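Long-range contacts in delta toxin (Clostridium perfringens, PDB 2YGT), which forms pores in target-cell membranes as a haemolytic beta-pore-forming toxin, probably by assembling into a beta barrel like its leukocidin/haemolysin relatives: residues Thr62-Leu67 with Val148-Ser153; Arg75-Leu80 with Thr206-Phe211; Lys82-Met87 with Ser254-Trp259; Lys107-Val112 with Gly230-Ala235. All blocks are in the same frame, centred on the assembly; numbering follows the deposited sequence.

Interaction 1: Thr62-Leu67 with Val148-Ser153; sequences TTIISL and VSKSIS
Ser66 and Ile152 face each other between two strands that run in nearly the same direction, 20° apart, with 8.7 Å between their axes. This is packing of one sheet on another: no hydrogen bond joins the two segments, and alternate side chains fill the gap. Ser66 holds OG anti to its backbone N (chi1 171°), where OG lies 3.4 Å from the terminal methyl CD1 of Ile152. The hydroxyl is nevertheless satisfied, being hydrogen-bonded to Asn228 ND2. Lys150 brings its CE to the same serine, 3.8 Å from Ser66 CB, by a chain that bends at chi2 (55°) and is extended beyond. The methylenes make this contact; the ammonium does not take part. Further back along the strands, Ile64 points its CB toward the opposing strand. Its CD1 touches CG1 of Val148 at 4.2 Å, an apolar contact between branch ends, while its other branch, CG2, is 4.4 Å from Lys150 CB. Strand 148-155 is an outer strand of a three-stranded antiparallel sheet, which is consistent with the folded pre-stem of leukocidin-type monomers. Strand 61-72 belongs to the seven-stranded sheet, between strands 45-54 and 224-235; Asn228 of strand 224-235 also accepts the backbone N of Ser153, bridging the two sheets, and Tyr128 of strand 121-128 touches both Thr62 and Val148.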
loop_
_atom_site.group_PDB
_atom_site.type_symbol
_atom_site.label_atom_id
_atom_site.label_comp_id
_atom_site.label_asym_id
_atom_site.label_seq_id
_atom_site.Cartn_x
_atom_site.Cartn_y
_atom_site.Cartn_z
ATOM N N THR A 62 6.963 21.437 4.414
ATOM C CA THR A 62 6.948 19.979 4.417
ATOM C C THR A 62 5.564 19.435 4.750
ATOM O O THR A 62 4.958 19.823 5.750
ATOM C CB THR A 62 7.962 19.405 5.434
ATOM O OG1 THR A 62 9.294 19.744 5.035
ATOM C CG2 THR A 62 7.836 17.891 5.523
ATOM N N THR A 63 5.070 18.534 3.907
ATOM C CA THR A 63 3.805 17.857 4.165
ATOM C C THR A 63 3.974 16.342 4.121
ATOM O O THR A 63 4.442 15.786 3.128
ATOM C CB THR A 63 2.718 18.275 3.163
ATOM O OG1 THR A 63 2.516 19.692 3.237
ATOM C CG2 THR A 63 1.410 17.571 3.483
ATOM N N ILE A 64 3.593 15.682 5.208
ATOM C CA ILE A 64 3.670 14.232 5.288
ATOM C C ILE A 64 2.327 13.632 4.900
ATOM O O ILE A 64 1.289 14.037 5.419
ATOM C CB ILE A 64 4.045 13.770 6.705
ATOM C CG1 ILE A 64 5.352 14.426 7.147
ATOM C CG2 ILE A 64 4.168 12.257 6.754
ATOM C CD1 ILE A 64 5.691 14.200 8.609
ATOM N N ILE A 65 2.346 12.672 3.981
ATOM C CA ILE A 65 1.109 12.050 3.516
ATOM C C ILE A 65 1.046 10.553 3.808
ATOM O O ILE A 65 1.897 9.781 3.366
ATOM C CB ILE A 65 0.888 12.290 2.014
ATOM C CG1 ILE A 65 0.812 13.793 1.733
ATOM C CG2 ILE A 65 -0.375 11.582 1.538
ATOM C CD1 ILE A 65 0.777 14.135 0.266
ATOM N N SER A 66 0.029 10.157 4.563
ATOM C CA SER A 66 -0.220 8.752 4.842
ATOM C C SER A 66 -1.313 8.226 3.916
ATOM O O SER A 66 -2.421 8.758 3.879
ATOM C CB SER A 66 -0.617 8.552 6.307
ATOM O OG SER A 66 -1.054 7.224 6.540
ATOM N N LEU A 67 -0.983 7.183 3.167
ATOM C CA LEU A 67 -1.913 6.565 2.234
ATOM C C LEU A 67 -2.467 5.265 2.814
ATOM O O LEU A 67 -1.715 4.326 3.080
ATOM C CB LEU A 67 -1.197 6.303 0.908
ATOM C CG LEU A 67 -1.936 5.725 -0.295
ATOM C CD1 LEU A 67 -1.142 6.013 -1.560
ATOM C CD2 LEU A 67 -2.166 4.231 -0.137
ATOM N N VAL A 148 7.957 15.638 15.066
ATOM C CA VAL A 148 6.783 14.997 14.485
ATOM C C VAL A 148 7.134 13.602 13.988
ATOM O O VAL A 148 8.060 13.435 13.199
ATOM C CB VAL A 148 6.233 15.797 13.285
ATOM C CG1 VAL A 148 5.012 15.100 12.701
ATOM C CG2 VAL A 148 5.898 17.222 13.691
ATOM N N SER A 149 6.402 12.596 14.450
ATOM C CA SER A 149 6.591 11.247 13.932
ATOM C C SER A 149 5.257 10.644 13.516
ATOM O O SER A 149 4.267 10.737 14.242
ATOM C CB SER A 149 7.293 10.351 14.952
ATOM O OG SER A 149 6.360 9.711 15.799
ATOM N N LYS A 150 5.235 10.035 12.335
ATOM C CA LYS A 150 4.028 9.422 11.802
ATOM C C LYS A 150 4.255 7.932 11.568
ATOM O O LYS A 150 5.174 7.539 10.849
ATOM C CB LYS A 150 3.611 10.120 10.504
ATOM C CG LYS A 150 2.420 9.490 9.801
ATOM C CD LYS A 150 1.225 9.376 10.731
ATOM C CE LYS A 150 0.072 8.643 10.064
ATOM N NZ LYS A 150 -0.954 8.207 11.053
ATOM N N SER A 151 3.418 7.105 12.186
ATOM C CA SER A 151 3.557 5.656 12.068
ATOM C C SER A 151 2.739 5.071 10.927
ATOM O O SER A 151 1.604 5.480 10.682
ATOM C CB SER A 151 3.185 4.967 13.380
ATOM O OG SER A 151 4.283 4.977 14.276
ATOM N N ILE A 152 3.333 4.104 10.237
ATOM C CA ILE A 152 2.690 3.423 9.124
ATOM C C ILE A 152 2.654 1.926 9.416
ATOM O O ILE A 152 3.641 1.358 9.885
ATOM C CB ILE A 152 3.448 3.683 7.806
ATOM C CG1 ILE A 152 3.182 5.105 7.309
ATOM C CG2 ILE A 152 3.045 2.687 6.749
ATOM C CD1 ILE A 152 1.712 5.437 7.172
ATOM N N SER A 153 1.519 1.287 9.149
ATOM C CA SER A 153 1.353 -0.118 9.515
ATOM C C SER A 153 0.315 -0.861 8.671
ATOM O O SER A 153 -0.786 -0.366 8.440
ATOM C CB SER A 153 0.988 -0.222 10.999
ATOM O OG SER A 153 0.912 -1.570 11.413
#

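Interaction 2: Arg75-Leu80 with Thr206-Phe211; sequences RKIFAL and TSTTNF
Ile77, Thr208 and Phe211 bury the most surface between the short strand 76-79 and the loop 206-211. Ile77 directs its CB toward the loop and passes alongside Phe211, the two side chains running in opposite directions. Its CD1 approaches CD2 of the ring at 3.8 Å, obliquely to the ring plane, and CG2 lies 3.9 Å from the same ring carbon. That CG2 also meets Thr208, at 4.0 Å from CB, so the isoleucine sits against both loop residues. Thr208 turns its methyl rather than its hydroxyl to the strand: with chi1 at 64°, OG1 lies between the backbone N and carbonyl carbon, and CG2, anti to that carbon and beside the N, stands 3.3 Å from Ala79 N and 3.4 Å from Ala79 CB. Ala79 CB also touches Ser207 OG, a hydroxyl whose hydrogen bond goes to Ser81 O, just beyond the strand. Met87 of strand 84-99 approaches the Phe211 ring from the same side as Ile77, and Ile257 of strand 241-259 from the opposite side. Arg75 makes a salt bridge to Asp214. No hydrogen bond crosses between the two segments, so the loop lies on the strand through methyl and aromatic contacts.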
loop_
_atom_site.group_PDB
_atom_site.type_symbol
_atom_site.label_atom_id
_atom_site.label_comp_id
_atom_site.label_asym_id
_atom_site.label_seq_id
_atom_site.Cartn_x
_atom_site.Cartn_y
_atom_site.Cartn_z
ATOM N N ARG A 75 -11.418 -12.339 -5.671
ATOM C CA ARG A 75 -11.347 -13.790 -5.807
ATOM C C ARG A 75 -12.691 -14.399 -6.188
ATOM O O ARG A 75 -13.729 -14.047 -5.627
ATOM C CB ARG A 75 -10.840 -14.456 -4.527
ATOM C CG ARG A 75 -10.911 -15.976 -4.594
ATOM C CD ARG A 75 -10.865 -16.619 -3.225
ATOM N NE ARG A 75 -11.953 -16.163 -2.365
ATOM C CZ ARG A 75 -12.279 -16.742 -1.215
ATOM N NH1 ARG A 75 -11.606 -17.803 -0.797
ATOM N NH2 ARG A 75 -13.277 -16.265 -0.486
ATOM N N LYS A 76 -12.656 -15.318 -7.146
ATOM C CA LYS A 76 -13.836 -16.084 -7.515
ATOM C C LYS A 76 -13.470 -17.557 -7.646
ATOM O O LYS A 76 -12.367 -17.900 -8.073
ATOM C CB LYS A 76 -14.434 -15.567 -8.823
ATOM C CG LYS A 76 -14.958 -14.144 -8.740
ATOM N N ILE A 77 -14.394 -18.424 -7.256
ATOM C CA ILE A 77 -14.205 -19.856 -7.416
ATOM C C ILE A 77 -15.372 -20.421 -8.206
ATOM O O ILE A 77 -16.528 -20.222 -7.840
ATOM C CB ILE A 77 -14.127 -20.573 -6.056
ATOM C CG1 ILE A 77 -12.784 -20.291 -5.383
ATOM C CG2 ILE A 77 -14.346 -22.072 -6.232
ATOM C CD1 ILE A 77 -12.628 -20.953 -4.035
ATOM N N PHE A 78 -15.074 -21.117 -9.295
ATOM C CA PHE A 78 -16.130 -21.717 -10.100
ATOM C C PHE A 78 -15.665 -22.974 -10.817
ATOM O O PHE A 78 -14.471 -23.174 -11.039
ATOM C CB PHE A 78 -16.700 -20.703 -11.098
ATOM C CG PHE A 78 -15.688 -20.172 -12.072
ATOM C CD1 PHE A 78 -14.888 -19.091 -11.740
ATOM C CD2 PHE A 78 -15.543 -20.746 -13.325
ATOM C CE1 PHE A 78 -13.955 -18.595 -12.635
ATOM C CE2 PHE A 78 -14.612 -20.256 -14.225
ATOM C CZ PHE A 78 -13.817 -19.177 -13.881
ATOM N N ALA A 79 -16.622 -23.826 -11.167
ATOM C CA ALA A 79 -16.325 -25.053 -11.887
ATOM C C ALA A 79 -16.412 -24.813 -13.386
ATOM O O ALA A 79 -17.374 -24.226 -13.878
ATOM C CB ALA A 79 -17.283 -26.164 -11.470
ATOM N N LEU A 80 -15.391 -25.255 -14.106
ATOM C CA LEU A 80 -15.427 -25.240 -15.554
ATOM C C LEU A 80 -16.137 -26.524 -15.965
ATOM O O LEU A 80 -16.879 -26.563 -16.950
ATOM C CB LEU A 80 -14.007 -25.200 -16.105
ATOM C CG LEU A 80 -13.741 -24.205 -17.231
ATOM C CD1 LEU A 80 -14.634 -22.983 -17.078
ATOM C CD2 LEU A 80 -12.274 -23.804 -17.212
ATOM N N THR A 206 -14.154 -31.879 -4.793
ATOM C CA THR A 206 -14.703 -31.597 -6.112
ATOM C C THR A 206 -13.964 -30.421 -6.750
ATOM O O THR A 206 -13.058 -29.839 -6.145
ATOM C CB THR A 206 -16.210 -31.280 -6.040
ATOM O OG1 THR A 206 -16.407 -30.021 -5.383
ATOM C CG2 THR A 206 -16.951 -32.373 -5.276
ATOM N N SER A 207 -14.362 -30.066 -7.967
ATOM C CA SER A 207 -13.668 -29.039 -8.735
ATOM C C SER A 207 -13.751 -27.646 -8.100
ATOM O O SER A 207 -12.971 -26.758 -8.446
ATOM C CB SER A 207 -14.193 -29.004 -10.173
ATOM O OG SER A 207 -15.578 -28.703 -10.203
ATOM N N THR A 208 -14.686 -27.459 -7.172
ATOM C CA THR A 208 -14.832 -26.173 -6.490
ATOM C C THR A 208 -14.677 -26.315 -4.982
ATOM O O THR A 208 -14.905 -25.365 -4.230
ATOM C CB THR A 208 -16.198 -25.526 -6.782
ATOM O OG1 THR A 208 -17.245 -26.354 -6.260
ATOM C CG2 THR A 208 -16.393 -25.342 -8.276
ATOM N N THR A 209 -14.278 -27.504 -4.549
ATOM C CA THR A 209 -14.187 -27.822 -3.130
ATOM C C THR A 209 -12.740 -28.087 -2.707
ATOM O O THR A 209 -12.424 -28.135 -1.517
ATOM C CB THR A 209 -15.089 -29.039 -2.789
ATOM O OG1 THR A 209 -16.423 -28.583 -2.537
ATOM C CG2 THR A 209 -14.580 -29.793 -1.570
ATOM N N ASN A 210 -11.857 -28.225 -3.689
ATOM C CA ASN A 210 -10.487 -28.640 -3.418
ATOM C C ASN A 210 -9.445 -27.514 -3.401
ATOM O O ASN A 210 -8.246 -27.765 -3.548
ATOM C CB ASN A 210 -10.068 -29.729 -4.402
ATOM C CG ASN A 210 -8.826 -30.460 -3.957
ATOM O OD1 ASN A 210 -8.668 -30.781 -2.780
ATOM N ND2 ASN A 210 -7.932 -30.727 -4.899
ATOM N N PHE A 211 -9.895 -26.277 -3.222
ATOM C CA PHE A 211 -8.962 -25.170 -3.047
ATOM C C PHE A 211 -8.665 -24.949 -1.567
ATOM O O PHE A 211 -9.518 -25.183 -0.711
ATOM C CB PHE A 211 -9.499 -23.888 -3.686
ATOM C CG PHE A 211 -9.595 -23.952 -5.186
ATOM C CD1 PHE A 211 -8.464 -24.160 -5.958
ATOM C CD2 PHE A 211 -10.814 -23.792 -5.822
ATOM C CE1 PHE A 211 -8.547 -24.217 -7.337
ATOM C CE2 PHE A 211 -10.904 -23.846 -7.202
ATOM C CZ PHE A 211 -9.769 -24.058 -7.959
#

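Interaction 3: Lys82-Met87 with Ser254-Trp259; sequences KYRGVM and SYHIAW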
loop_
_atom_site.group_PDB
_atom_site.type_symbol
_atom_site.label_atom_id
_atom_site.label_comp_id
_atom_site.label_asym_id
_atom_site.label_seq_id
_atom_site.Cartn_x
_atom_site.Cartn_y
_atom_site.Cartn_z
ATOM N N LYS A 82 -16.905 -30.826 -13.936
ATOM C CA LYS A 82 -16.747 -31.645 -12.740
ATOM C C LYS A 82 -15.281 -32.007 -12.516
ATOM O O LYS A 82 -14.882 -32.354 -11.404
ATOM C CB LYS A 82 -17.590 -32.919 -12.848
ATOM N N TYR A 83 -14.484 -31.915 -13.577
ATOM C CA TYR A 83 -13.090 -32.346 -13.532
ATOM C C TYR A 83 -12.111 -31.182 -13.631
ATOM O O TYR A 83 -10.899 -31.376 -13.541
ATOM C CB TYR A 83 -12.808 -33.359 -14.645
ATOM C CG TYR A 83 -13.652 -34.611 -14.548
ATOM C CD1 TYR A 83 -14.932 -34.649 -15.080
ATOM C CD2 TYR A 83 -13.170 -35.751 -13.918
ATOM C CE1 TYR A 83 -15.711 -35.788 -14.990
ATOM C CE2 TYR A 83 -13.941 -36.897 -13.822
ATOM C CZ TYR A 83 -15.211 -36.909 -14.361
ATOM O OH TYR A 83 -15.985 -38.042 -14.271
ATOM N N ARG A 84 -12.635 -29.974 -13.817
ATOM C CA ARG A 84 -11.782 -28.794 -13.915
ATOM C C ARG A 84 -12.349 -27.598 -13.155
ATOM O O ARG A 84 -13.432 -27.108 -13.467
ATOM C CB ARG A 84 -11.526 -28.427 -15.378
ATOM C CG ARG A 84 -10.561 -27.268 -15.546
ATOM C CD ARG A 84 -9.618 -27.501 -16.713
ATOM N NE ARG A 84 -8.394 -26.719 -16.568
ATOM C CZ ARG A 84 -7.245 -27.019 -17.162
ATOM N NH1 ARG A 84 -7.159 -28.090 -17.939
ATOM N NH2 ARG A 84 -6.177 -26.253 -16.972
ATOM N N GLY A 85 -11.601 -27.137 -12.156
ATOM C CA GLY A 85 -12.014 -26.013 -11.336
ATOM C C GLY A 85 -11.069 -24.830 -11.436
ATOM O O GLY A 85 -9.882 -24.990 -11.727
ATOM N N VAL A 86 -11.596 -23.635 -11.194
ATOM C CA VAL A 86 -10.802 -22.420 -11.312
ATOM C C VAL A 86 -10.922 -21.547 -10.072
ATOM O O VAL A 86 -12.022 -21.304 -9.573
ATOM C CB VAL A 86 -11.228 -21.580 -12.538
ATOM C CG1 VAL A 86 -10.384 -20.312 -12.632
ATOM C CG2 VAL A 86 -11.125 -22.402 -13.816
ATOM N N MET A 87 -9.783 -21.086 -9.571
ATOM C CA MET A 87 -9.768 -20.102 -8.501
ATOM C C MET A 87 -9.061 -18.843 -8.981
ATOM O O MET A 87 -7.841 -18.829 -9.143
ATOM C CB MET A 87 -9.065 -20.649 -7.258
ATOM C CG MET A 87 -8.835 -19.603 -6.180
ATOM S SD MET A 87 -7.755 -20.168 -4.852
ATOM C CE MET A 87 -7.367 -18.615 -4.050
ATOM N N SER A 254 -5.592 -16.951 -12.800
ATOM C CA SER A 254 -6.517 -18.071 -12.707
ATOM C C SER A 254 -5.759 -19.344 -12.361
ATOM O O SER A 254 -5.002 -19.866 -13.180
ATOM C CB SER A 254 -7.280 -18.255 -14.022
ATOM O OG SER A 254 -8.113 -17.138 -14.297
ATOM N N TYR A 255 -5.954 -19.827 -11.140
ATOM C CA TYR A 255 -5.364 -21.087 -10.710
ATOM C C TYR A 255 -6.319 -22.232 -11.033
ATOM O O TYR A 255 -7.386 -22.352 -10.432
ATOM C CB TYR A 255 -5.048 -21.049 -9.212
ATOM C CG TYR A 255 -4.464 -22.338 -8.673
ATOM C CD1 TYR A 255 -3.132 -22.668 -8.895
ATOM C CD2 TYR A 255 -5.247 -23.227 -7.944
ATOM C CE1 TYR A 255 -2.599 -23.849 -8.409
ATOM C CE2 TYR A 255 -4.723 -24.405 -7.451
ATOM C CZ TYR A 255 -3.401 -24.712 -7.686
ATOM O OH TYR A 255 -2.879 -25.883 -7.196
ATOM N N HIS A 256 -5.935 -23.055 -12.003
ATOM C CA HIS A 256 -6.759 -24.176 -12.443
ATOM C C HIS A 256 -6.336 -25.475 -11.773
ATOM O O HIS A 256 -5.145 -25.774 -11.683
ATOM C CB HIS A 256 -6.639 -24.361 -13.958
ATOM C CG HIS A 256 -7.277 -23.270 -14.762
ATOM N ND1 HIS A 256 -8.250 -23.514 -15.706
ATOM C CD2 HIS A 256 -7.077 -21.931 -14.764
ATOM C CE1 HIS A 256 -8.625 -22.372 -16.255
ATOM N NE2 HIS A 256 -7.928 -21.395 -15.700
ATOM N N ILE A 257 -7.313 -26.244 -11.306
ATOM C CA ILE A 257 -7.072 -27.645 -10.975
ATOM C C ILE A 257 -7.857 -28.536 -11.935
ATOM O O ILE A 257 -9.036 -28.297 -12.198
ATOM C CB ILE A 257 -7.426 -27.989 -9.508
ATOM C CG1 ILE A 257 -8.882 -27.632 -9.201
ATOM C CG2 ILE A 257 -6.475 -27.284 -8.555
ATOM C CD1 ILE A 257 -9.347 -28.102 -7.840
ATOM N N ALA A 258 -7.186 -29.548 -12.473
ATOM C CA ALA A 258 -7.805 -30.461 -13.423
ATOM C C ALA A 258 -7.519 -31.900 -13.022
ATOM O O ALA A 258 -6.382 -32.252 -12.712
ATOM C CB ALA A 258 -7.296 -30.190 -14.831
ATOM N N TRP A 259 -8.558 -32.726 -13.027
ATOM C CA TRP A 259 -8.433 -34.110 -12.594
ATOM C C TRP A 259 -8.129 -35.054 -13.753
ATOM O O TRP A 259 -8.892 -35.143 -14.711
ATOM C CB TRP A 259 -9.706 -34.565 -11.878
ATOM C CG TRP A 259 -9.645 -35.986 -11.412
ATOM C CD1 TRP A 259 -10.026 -37.094 -12.110
ATOM C CD2 TRP A 259 -9.170 -36.458 -10.142
ATOM N NE1 TRP A 259 -9.821 -38.223 -11.356
ATOM C CE2 TRP A 259 -9.297 -37.860 -10.144
ATOM C CE3 TRP A 259 -8.655 -35.826 -9.004
ATOM C CZ2 TRP A 259 -8.926 -38.647 -9.053
ATOM C CZ3 TRP A 259 -8.285 -36.611 -7.920
ATOM C CH2 TRP A 259 -8.423 -38.006 -7.953
#
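An antiparallel beta ladder pairs Arg84, Gly85, Val86 and Met87 with Ala258, Ile257, His256 and Tyr255 in turn. Gly85-Ile257 and Met87-Tyr255 are hydrogen-bonded pairs, each with both N-H groups given to the partner's carbonyl. Gly85 N reaches Ile257 O at 2.8 Å and Tyr255 N reaches Met87 O at 2.9 Å. One further bond, Trp259 N to Tyr83 O at 2.8 Å, carries the pairing past the strand start at Arg84, and CA-H...O contacts lie between the bonds. On one face of the sheet, Val86 lays CG2 over the ring of His256, 3.7 Å from its centroid and 19° off the ring normal, a CH-pi contact. The histidine has CG anti to its carbonyl carbon (chi1 -70°), and its side chain lies beside that of the valine, pointing the same way. Strands 84-99 and 241-259 pair here at the end of the molecule far from the zinc sites, in what is probably the membrane-facing rim region of this leukocidin-like fold. Arg84 adds a weak hydrogen bond, NE to His256 ND1 at 3.3 Å, with the guanidinium and imidazole planes 72° apart; Ala258 CB lies over one face of the guanidinium. The histidine ring also meets Tyr268 edge-to-face. On the other face, Tyr255 OH bonds to Asn195 O. At the turn end, Trp259 CD1 reaches the edge of the Tyr83 ring, 3.9 Å from CD2, and the indole packs edge-to-face with Trp263.

Interaction 4: Lys107-Val112 with Gly230-Ala235; sequences KIVDSV and GVVLTA
Lys107 and Thr234 start an antiparallel ladder that Val112 and Gly230 complete, with six backbone hydrogen bonds across it. Both end pairs are doubly bonded, for example Thr234 N to Lys107 O at 2.8 Å. Between them, Val232 O accepts Val109 N at 2.8 Å, while Val232 N gives its bond to Asp110 O. Backbone CA-H groups add to this: Leu233 CA is 3.0 Å from Lys107 O. Among the side-chain packing contacts, Val109 crosses Thr234 at about a right angle, its CG1 3.5 Å from OG1 and 3.8 Å from CG2 of the threonine. Its other methyl, CG2, meets Val232 CG1 at 3.9 Å. On the face holding Ile108 and Ser111, Ile108 CG2 packs on Val231 CB at 4.2 Å. The polar side chains have partners of their own: Asp110 OD1 accepts Ser111 N through its anti lone pair, and Ser111 OG bonds to Gln163 NE2, with a weak bond to Asp166 OD1. Two residues, Val109 and Asp110, thus stand opposite the single Val232, which defines a beta bulge in strand 107-112. Asp110 and Asp166 are known zinc ligands, though this chain binds none there in the model; the bulged edge strand carries part of that site.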
loop_
_atom_site.group_PDB
_atom_site.type_symbol
_atom_site.label_atom_id
_atom_site.label_comp_id
_atom_site.label_asym_id
_atom_site.label_seq_id
_atom_site.Cartn_x
_atom_site.Cartn_y
_atom_site.Cartn_z
ATOM N N LYS A 107 8.426 18.478 -4.372
ATOM C CA LYS A 107 9.179 17.231 -4.458
ATOM C C LYS A 107 8.766 16.178 -3.435
ATOM O O LYS A 107 8.466 16.495 -2.284
ATOM C CB LYS A 107 10.676 17.502 -4.294
ATOM C CG LYS A 107 11.296 18.352 -5.382
ATOM C CD LYS A 107 12.700 18.782 -4.992
ATOM C CE LYS A 107 13.324 19.685 -6.045
ATOM N NZ LYS A 107 14.677 20.158 -5.630
ATOM N N ILE A 108 8.766 14.921 -3.868
ATOM C CA ILE A 108 8.735 13.799 -2.942
ATOM C C ILE A 108 10.170 13.570 -2.484
ATOM O O ILE A 108 11.022 13.193 -3.285
ATOM C CB ILE A 108 8.219 12.515 -3.615
ATOM C CG1 ILE A 108 6.835 12.746 -4.232
ATOM C CG2 ILE A 108 8.176 11.368 -2.614
ATOM C CD1 ILE A 108 6.255 11.519 -4.911
ATOM N N VAL A 109 10.450 13.810 -1.209
ATOM C CA VAL A 109 11.827 13.717 -0.730
ATOM C C VAL A 109 12.118 12.454 0.080
ATOM O O VAL A 109 13.273 12.167 0.398
ATOM C CB VAL A 109 12.238 14.972 0.068
ATOM C CG1 VAL A 109 12.133 16.211 -0.815
ATOM C CG2 VAL A 109 11.383 15.110 1.317
ATOM N N ASP A 110 11.072 11.704 0.408
ATOM C CA ASP A 110 11.241 10.402 1.044
ATOM C C ASP A 110 9.921 9.645 1.091
ATOM O O ASP A 110 8.848 10.241 0.978
ATOM C CB ASP A 110 11.827 10.545 2.451
ATOM C CG ASP A 110 12.863 9.479 2.761
ATOM O OD1 ASP A 110 12.681 8.323 2.325
ATOM O OD2 ASP A 110 13.865 9.795 3.434
ATOM N N SER A 111 10.005 8.328 1.247
ATOM C CA SER A 111 8.815 7.489 1.301
ATOM C C SER A 111 9.092 6.148 1.973
ATOM O O SER A 111 10.242 5.726 2.099
ATOM C CB SER A 111 8.253 7.265 -0.107
ATOM O OG SER A 111 9.208 6.658 -0.958
ATOM N N VAL A 112 8.029 5.484 2.404
ATOM C CA VAL A 112 8.135 4.166 3.011
ATOM C C VAL A 112 6.918 3.349 2.598
ATOM O O VAL A 112 5.849 3.916 2.357
ATOM C CB VAL A 112 8.186 4.260 4.546
ATOM C CG1 VAL A 112 9.568 4.714 5.010
ATOM C CG2 VAL A 112 7.098 5.199 5.055
ATOM N N GLY A 230 3.551 5.655 2.798
ATOM C CA GLY A 230 3.792 7.043 3.153
ATOM C C GLY A 230 4.798 7.801 2.306
ATOM O O GLY A 230 5.806 7.249 1.868
ATOM N N VAL A 231 4.520 9.082 2.083
ATOM C CA VAL A 231 5.451 9.953 1.376
ATOM C C VAL A 231 5.647 11.273 2.111
ATOM O O VAL A 231 4.841 11.658 2.957
ATOM C CB VAL A 231 4.971 10.281 -0.055
ATOM C CG1 VAL A 231 4.706 9.007 -0.855
ATOM C CG2 VAL A 231 3.740 11.173 -0.005
ATOM N N VAL A 232 6.731 11.962 1.777
ATOM C CA VAL A 232 6.978 13.294 2.297
ATOM C C VAL A 232 7.175 14.235 1.121
ATOM O O VAL A 232 8.012 13.985 0.254
ATOM C CB VAL A 232 8.239 13.344 3.189
ATOM C CG1 VAL A 232 8.411 14.737 3.775
ATOM C CG2 VAL A 232 8.161 12.307 4.297
ATOM N N LEU A 233 6.390 15.306 1.080
ATOM C CA LEU A 233 6.540 16.314 0.037
ATOM C C LEU A 233 7.115 17.613 0.588
ATOM O O LEU A 233 6.803 18.018 1.708
ATOM C CB LEU A 233 5.199 16.605 -0.646
ATOM C CG LEU A 233 4.670 15.619 -1.690
ATOM C CD1 LEU A 233 4.233 14.329 -1.033
ATOM C CD2 LEU A 233 3.510 16.243 -2.444
ATOM N N THR A 234 7.962 18.257 -0.206
ATOM C CA THR A 234 8.421 19.601 0.111
ATOM C C THR A 234 7.953 20.572 -0.964
ATOM O O THR A 234 7.632 20.173 -2.086
ATOM C CB THR A 234 9.957 19.684 0.234
ATOM O OG1 THR A 234 10.564 19.288 -1.003
ATOM C CG2 THR A 234 10.459 18.791 1.366
ATOM N N ALA A 235 7.916 21.851 -0.616
ATOM C CA ALA A 235 7.501 22.877 -1.558
ATOM C C ALA A 235 8.096 24.218 -1.149
ATOM O O ALA A 235 8.206 24.509 0.042
ATOM C CB ALA A 235 5.978 22.956 -1.615
#

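In the fold
The four contacts form two groups at opposite ends of an elongated chain. Interactions 1 and 4 have centres about 10 Å apart and share the seven-stranded sheet, where strands 61-72 and 224-235 are neighbours. Interactions 2 and 3, with centres about 6 Å apart, meet through strands 76-79 and 84-99 and around Phe211. About 41 to 45 Å separates the centres of one group from those of the other. Along the chain the first segments come in the order 62-67, 75-80, 82-87, 107-112, and the second in the order 148-153, 206-211, 230-235, 254-259. The chain thus passes repeatedly between a probable cap and a probable rim, and each end is built from distant parts of the sequence.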